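Local coordinates for protein glycerate 2-kinase (PDB 1X3L) that catalyses the ATP-dependent phosphorylation of D-glycerate to 2-phosphoglycerate and can also draw phosphate from other nucleotides or pyrophosphate, at residues A[358-370]-A[421-435]. Sequence-based numbering, arbitrary orientation.
Sequences LEALIVAFDTDGT and TGTNVNSIVIAIVTS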
loop_
_atom_site.group_PDB
_atom_site.type_symbol
_atom_site.label_atom_id
_atom_site.label_comp_id
_atom_site.label_asym_id
_atom_site.label_seq_id
_atom_site.Cartn_x
_atom_site.Cartn_y
_atom_site.Cartn_z
ATOM N N LEU A 358 29.699 -14.273 9.021
ATOM C CA LEU A 358 29.116 -15.090 7.964
ATOM C C LEU A 358 29.158 -14.325 6.638
ATOM O O LEU A 358 29.242 -13.093 6.623
ATOM C CB LEU A 358 27.666 -15.457 8.307
ATOM C CG LEU A 358 27.454 -16.211 9.623
ATOM C CD1 LEU A 358 25.967 -16.475 9.838
ATOM C CD2 LEU A 358 28.233 -17.520 9.591
ATOM N N GLU A 359 29.131 -15.058 5.532
ATOM C CA GLU A 359 29.130 -14.444 4.207
ATOM C C GLU A 359 27.660 -14.171 3.916
ATOM O O GLU A 359 27.038 -14.830 3.077
ATOM C CB GLU A 359 29.699 -15.410 3.162
ATOM C CG GLU A 359 31.177 -15.710 3.332
ATOM C CD GLU A 359 32.023 -14.451 3.301
ATOM O OE1 GLU A 359 31.810 -13.612 2.400
ATOM O OE2 GLU A 359 32.901 -14.299 4.173
ATOM N N ALA A 360 27.103 -13.202 4.633
ATOM C CA ALA A 360 25.697 -12.884 4.478
ATOM C C ALA A 360 25.420 -11.397 4.606
ATOM O O ALA A 360 26.249 -10.630 5.100
ATOM C CB ALA A 360 24.885 -13.653 5.517
ATOM N N LEU A 361 24.241 -10.997 4.153
ATOM C CA LEU A 361 23.835 -9.606 4.228
ATOM C C LEU A 361 22.346 -9.549 4.485
ATOM O O LEU A 361 21.593 -10.408 4.022
ATOM C CB LEU A 361 24.172 -8.872 2.923
ATOM C CG LEU A 361 23.773 -7.393 2.802
ATOM C CD1 LEU A 361 24.738 -6.659 1.885
ATOM C CD2 LEU A 361 22.347 -7.283 2.274
ATOM N N ILE A 362 21.934 -8.564 5.270
ATOM C CA ILE A 362 20.526 -8.362 5.554
ATOM C C ILE A 362 20.226 -6.889 5.350
ATOM O O ILE A 362 20.889 -6.019 5.925
ATOM C CB ILE A 362 20.145 -8.736 7.009
ATOM C CG1 ILE A 362 20.141 -10.258 7.182
ATOM C CG2 ILE A 362 18.754 -8.183 7.337
ATOM C CD1 ILE A 362 19.815 -10.725 8.592
ATOM N N VAL A 363 19.250 -6.604 4.499
ATOM C CA VAL A 363 18.851 -5.226 4.283
ATOM C C VAL A 363 17.343 -5.174 4.511
ATOM O O VAL A 363 16.586 -5.920 3.889
ATOM C CB VAL A 363 19.231 -4.727 2.854
ATOM C CG1 VAL A 363 18.637 -5.625 1.791
ATOM C CG2 VAL A 363 18.757 -3.292 2.668
ATOM N N ALA A 364 16.920 -4.326 5.444
ATOM C CA ALA A 364 15.500 -4.170 5.770
ATOM C C ALA A 364 15.145 -2.721 5.461
ATOM O O ALA A 364 15.814 -1.807 5.933
ATOM C CB ALA A 364 15.263 -4.469 7.249
ATOM N N PHE A 365 14.094 -2.508 4.679
ATOM C CA PHE A 365 13.723 -1.152 4.312
ATOM C C PHE A 365 12.231 -0.963 4.099
ATOM O O PHE A 365 11.519 -1.896 3.746
ATOM C CB PHE A 365 14.470 -0.752 3.034
ATOM C CG PHE A 365 14.115 -1.595 1.838
ATOM C CD1 PHE A 365 13.257 -1.108 0.854
ATOM C CD2 PHE A 365 14.623 -2.883 1.702
ATOM C CE1 PHE A 365 12.911 -1.894 -0.250
ATOM C CE2 PHE A 365 14.282 -3.676 0.605
ATOM C CZ PHE A 365 13.425 -3.179 -0.370
ATOM N N ASP A 366 11.774 0.266 4.311
ATOM C CA ASP A 366 10.374 0.617 4.119
ATOM C C ASP A 366 10.299 1.235 2.720
ATOM O O ASP A 366 11.023 2.191 2.425
ATOM C CB ASP A 366 9.946 1.651 5.162
ATOM C CG ASP A 366 8.444 1.701 5.353
ATOM O OD1 ASP A 366 7.710 1.749 4.342
ATOM O OD2 ASP A 366 7.999 1.701 6.522
ATOM N N THR A 367 9.436 0.697 1.863
ATOM C CA THR A 367 9.324 1.209 0.504
ATOM C C THR A 367 8.799 2.638 0.402
ATOM O O THR A 367 8.839 3.222 -0.679
ATOM C CB THR A 367 8.441 0.299 -0.384
ATOM O OG1 THR A 367 7.140 0.170 0.203
ATOM C CG2 THR A 367 9.085 -1.089 -0.526
ATOM N N ASP A 368 8.308 3.213 1.499
ATOM C CA ASP A 368 7.826 4.589 1.406
ATOM C C ASP A 368 8.955 5.590 1.613
ATOM O O ASP A 368 8.731 6.796 1.584
ATOM C CB ASP A 368 6.665 4.872 2.379
ATOM C CG ASP A 368 7.082 4.863 3.835
ATOM O OD1 ASP A 368 8.282 5.024 4.138
ATOM O OD2 ASP A 368 6.185 4.715 4.690
ATOM N N GLY A 369 10.168 5.086 1.829
ATOM C CA GLY A 369 11.309 5.974 1.983
ATOM C C GLY A 369 11.724 6.411 3.373
ATOM O O GLY A 369 12.822 6.947 3.542
ATOM N N THR A 370 10.862 6.210 4.365
ATOM C CA THR A 370 11.208 6.591 5.729
ATOM C C THR A 370 10.963 5.433 6.678
ATOM O O THR A 370 10.101 4.584 6.444
ATOM C CB THR A 370 10.404 7.822 6.213
ATOM O OG1 THR A 370 9.004 7.541 6.146
ATOM C CG2 THR A 370 10.715 9.039 5.341
ATOM N N THR A 421 10.555 7.991 -2.600
ATOM C CA THR A 421 10.354 6.829 -3.454
ATOM C C THR A 421 9.113 6.946 -4.333
ATOM O O THR A 421 8.989 6.246 -5.338
ATOM C CB THR A 421 10.215 5.559 -2.613
ATOM O OG1 THR A 421 8.996 5.619 -1.860
ATOM C CG2 THR A 421 11.393 5.432 -1.662
ATOM N N GLY A 422 8.190 7.817 -3.946
ATOM C CA GLY A 422 6.979 7.991 -4.728
ATOM C C GLY A 422 5.984 6.846 -4.621
ATOM O O GLY A 422 5.088 6.721 -5.456
ATOM N N THR A 423 6.129 6.001 -3.604
ATOM C CA THR A 423 5.199 4.889 -3.434
ATOM C C THR A 423 5.188 4.343 -2.009
ATOM O O THR A 423 5.859 4.879 -1.121
ATOM C CB THR A 423 5.529 3.738 -4.408
ATOM O OG1 THR A 423 4.533 2.713 -4.285
ATOM C CG2 THR A 423 6.912 3.160 -4.112
ATOM N N ASN A 424 4.414 3.285 -1.794
ATOM C CA ASN A 424 4.323 2.665 -0.481
ATOM C C ASN A 424 3.625 1.314 -0.500
ATOM O O ASN A 424 2.402 1.230 -0.634
ATOM C CB ASN A 424 3.603 3.597 0.505
ATOM C CG ASN A 424 3.410 2.965 1.877
ATOM O OD1 ASN A 424 4.145 2.058 2.268
ATOM N ND2 ASN A 424 2.425 3.456 2.620
ATOM N N VAL A 425 4.416 0.252 -0.382
ATOM C CA VAL A 425 3.873 -1.097 -0.332
ATOM C C VAL A 425 4.462 -1.767 0.902
ATOM O O VAL A 425 4.669 -2.977 0.938
ATOM C CB VAL A 425 4.205 -1.913 -1.607
ATOM C CG1 VAL A 425 3.495 -1.288 -2.808
ATOM C CG2 VAL A 425 5.701 -1.961 -1.834
ATOM N N ASN A 426 4.728 -0.941 1.910
ATOM C CA ASN A 426 5.270 -1.326 3.218
ATOM C C ASN A 426 6.729 -1.816 3.146
ATOM O O ASN A 426 7.504 -1.418 2.287
ATOM C CB ASN A 426 4.379 -2.425 3.798
ATOM C CG ASN A 426 3.059 -1.833 4.216
ATOM O OD1 ASN A 426 2.988 -0.765 4.819
ATOM N ND2 ASN A 426 1.979 -2.557 3.878
ATOM N N SER A 427 7.129 -2.672 4.082
ATOM C CA SER A 427 8.533 -3.067 4.173
ATOM C C SER A 427 8.945 -4.447 3.702
ATOM O O SER A 427 8.142 -5.379 3.657
ATOM C CB SER A 427 9.013 -2.883 5.613
ATOM O OG SER A 427 8.857 -1.538 6.027
ATOM N N ILE A 428 10.231 -4.564 3.380
ATOM C CA ILE A 428 10.804 -5.819 2.924
ATOM C C ILE A 428 12.181 -6.038 3.528
ATOM O O ILE A 428 12.971 -5.095 3.664
ATOM C CB ILE A 428 10.968 -5.848 1.394
ATOM C CG1 ILE A 428 9.616 -5.636 0.718
ATOM C CG2 ILE A 428 11.603 -7.174 0.967
ATOM C CD1 ILE A 428 9.699 -5.454 -0.794
ATOM N N VAL A 429 12.452 -7.284 3.899
ATOM C CA VAL A 429 13.739 -7.660 4.442
ATOM C C VAL A 429 14.342 -8.643 3.453
ATOM O O VAL A 429 13.714 -9.640 3.100
ATOM C CB VAL A 429 13.628 -8.383 5.801
ATOM C CG1 VAL A 429 15.023 -8.702 6.316
ATOM C CG2 VAL A 429 12.875 -7.516 6.814
ATOM N N ILE A 430 15.548 -8.359 2.986
ATOM C CA ILE A 430 16.199 -9.267 2.059
ATOM C C ILE A 430 17.403 -9.868 2.772
ATOM O O ILE A 430 18.252 -9.132 3.275
ATOM C CB ILE A 430 16.685 -8.533 0.796
ATOM C CG1 ILE A 430 15.510 -7.838 0.099
ATOM C CG2 ILE A 430 17.348 -9.524 -0.156
ATOM C CD1 ILE A 430 15.923 -7.025 -1.147
ATOM N N ALA A 431 17.465 -11.196 2.843
ATOM C CA ALA A 431 18.594 -11.862 3.485
ATOM C C ALA A 431 19.374 -12.634 2.424
ATOM O O ALA A 431 18.819 -13.472 1.711
ATOM C CB ALA A 431 18.102 -12.812 4.583
ATOM N N ILE A 432 20.665 -12.349 2.315
ATOM C CA ILE A 432 21.490 -13.012 1.319
ATOM C C ILE A 432 22.603 -13.827 1.953
ATOM O O ILE A 432 23.307 -13.344 2.836
ATOM C CB ILE A 432 22.145 -11.983 0.365
ATOM C CG1 ILE A 432 21.072 -11.093 -0.266
ATOM C CG2 ILE A 432 22.952 -12.709 -0.706
ATOM C CD1 ILE A 432 21.635 -9.904 -1.021
ATOM N N VAL A 433 22.745 -15.075 1.518
ATOM C CA VAL A 433 23.828 -15.928 2.002
ATOM C C VAL A 433 24.533 -16.417 0.739
ATOM O O VAL A 433 23.941 -17.110 -0.084
ATOM C CB VAL A 433 23.319 -17.132 2.810
ATOM C CG1 VAL A 433 24.506 -17.913 3.367
ATOM C CG2 VAL A 433 22.423 -16.664 3.949
ATOM N N THR A 434 25.793 -16.034 0.575
ATOM C CA THR A 434 26.536 -16.419 -0.615
ATOM C C THR A 434 27.364 -17.682 -0.433
ATOM O O THR A 434 27.730 -18.334 -1.407
ATOM C CB THR A 434 27.462 -15.278 -1.067
ATOM O OG1 THR A 434 28.299 -14.881 0.025
ATOM C CG2 THR A 434 26.644 -14.077 -1.522
ATOM N N SER A 435 27.649 -18.044 0.810
ATOM C CA SER A 435 28.459 -19.226 1.058
ATOM C C SER A 435 28.341 -19.699 2.499
ATOM O O SER A 435 27.990 -18.919 3.384
ATOM C CB SER A 435 29.923 -18.908 0.735
ATOM O OG SER A 435 30.753 -20.031 0.952
HETATM O O HOH W 1 28.885 -17.880 5.812
HETATM O O HOH W 2 5.125 1.958 4.760
HETATM O O HOH W 3 8.951 8.451 -0.337
HETATM O O HOH W 4 6.358 7.617 -0.744
#
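Thr367 plugs into the loop 423-426 just beyond the end of strand 359-366. Its CB lies 3.3 Å from Asn426 O, and from there the two branches part. OG1, set between the backbone N and the carbonyl carbon (chi1 58°), donates to Asn426 O at 2.6 Å, in the carbonyl plane and on a lone pair, while accepting from Val425 N at 2.8 Å. CG2 lies beside Asn426 O (3.2 Å) and against Val425 CG2, the two side chains crossing at about a right angle. Asn426 O is gripped a second time by Thr367 N, 40° above the carbonyl plane. A valine in place of Thr367 would probably leave Val425 N without its acceptor and Asn426 O with a single donor, freeing the loop to shift. Thr421 OG1 donates to Thr367 O, within the type I beta turn Asp366 to Gly369. Leading into the turn, strand 359-366, in the MOFRL-family region, runs antiparallel to strand 427-435 at the centre of a mixed six-stranded sheet. Nearby, the Asn424 side chain is about 6 Å from that of Lys58, a probable substrate-binding residue. On the face covered by helices 6-20 and 268-281, Val363 CG1 packs 3.6 Å from Ile430 CB, and the Phe365 ring lies alongside Ile428, with CE2 at its edge 4.1 Å from Ile430 CD1. The reverse face carries Ile362 and Ala364 against Val429, beneath helix 343-351.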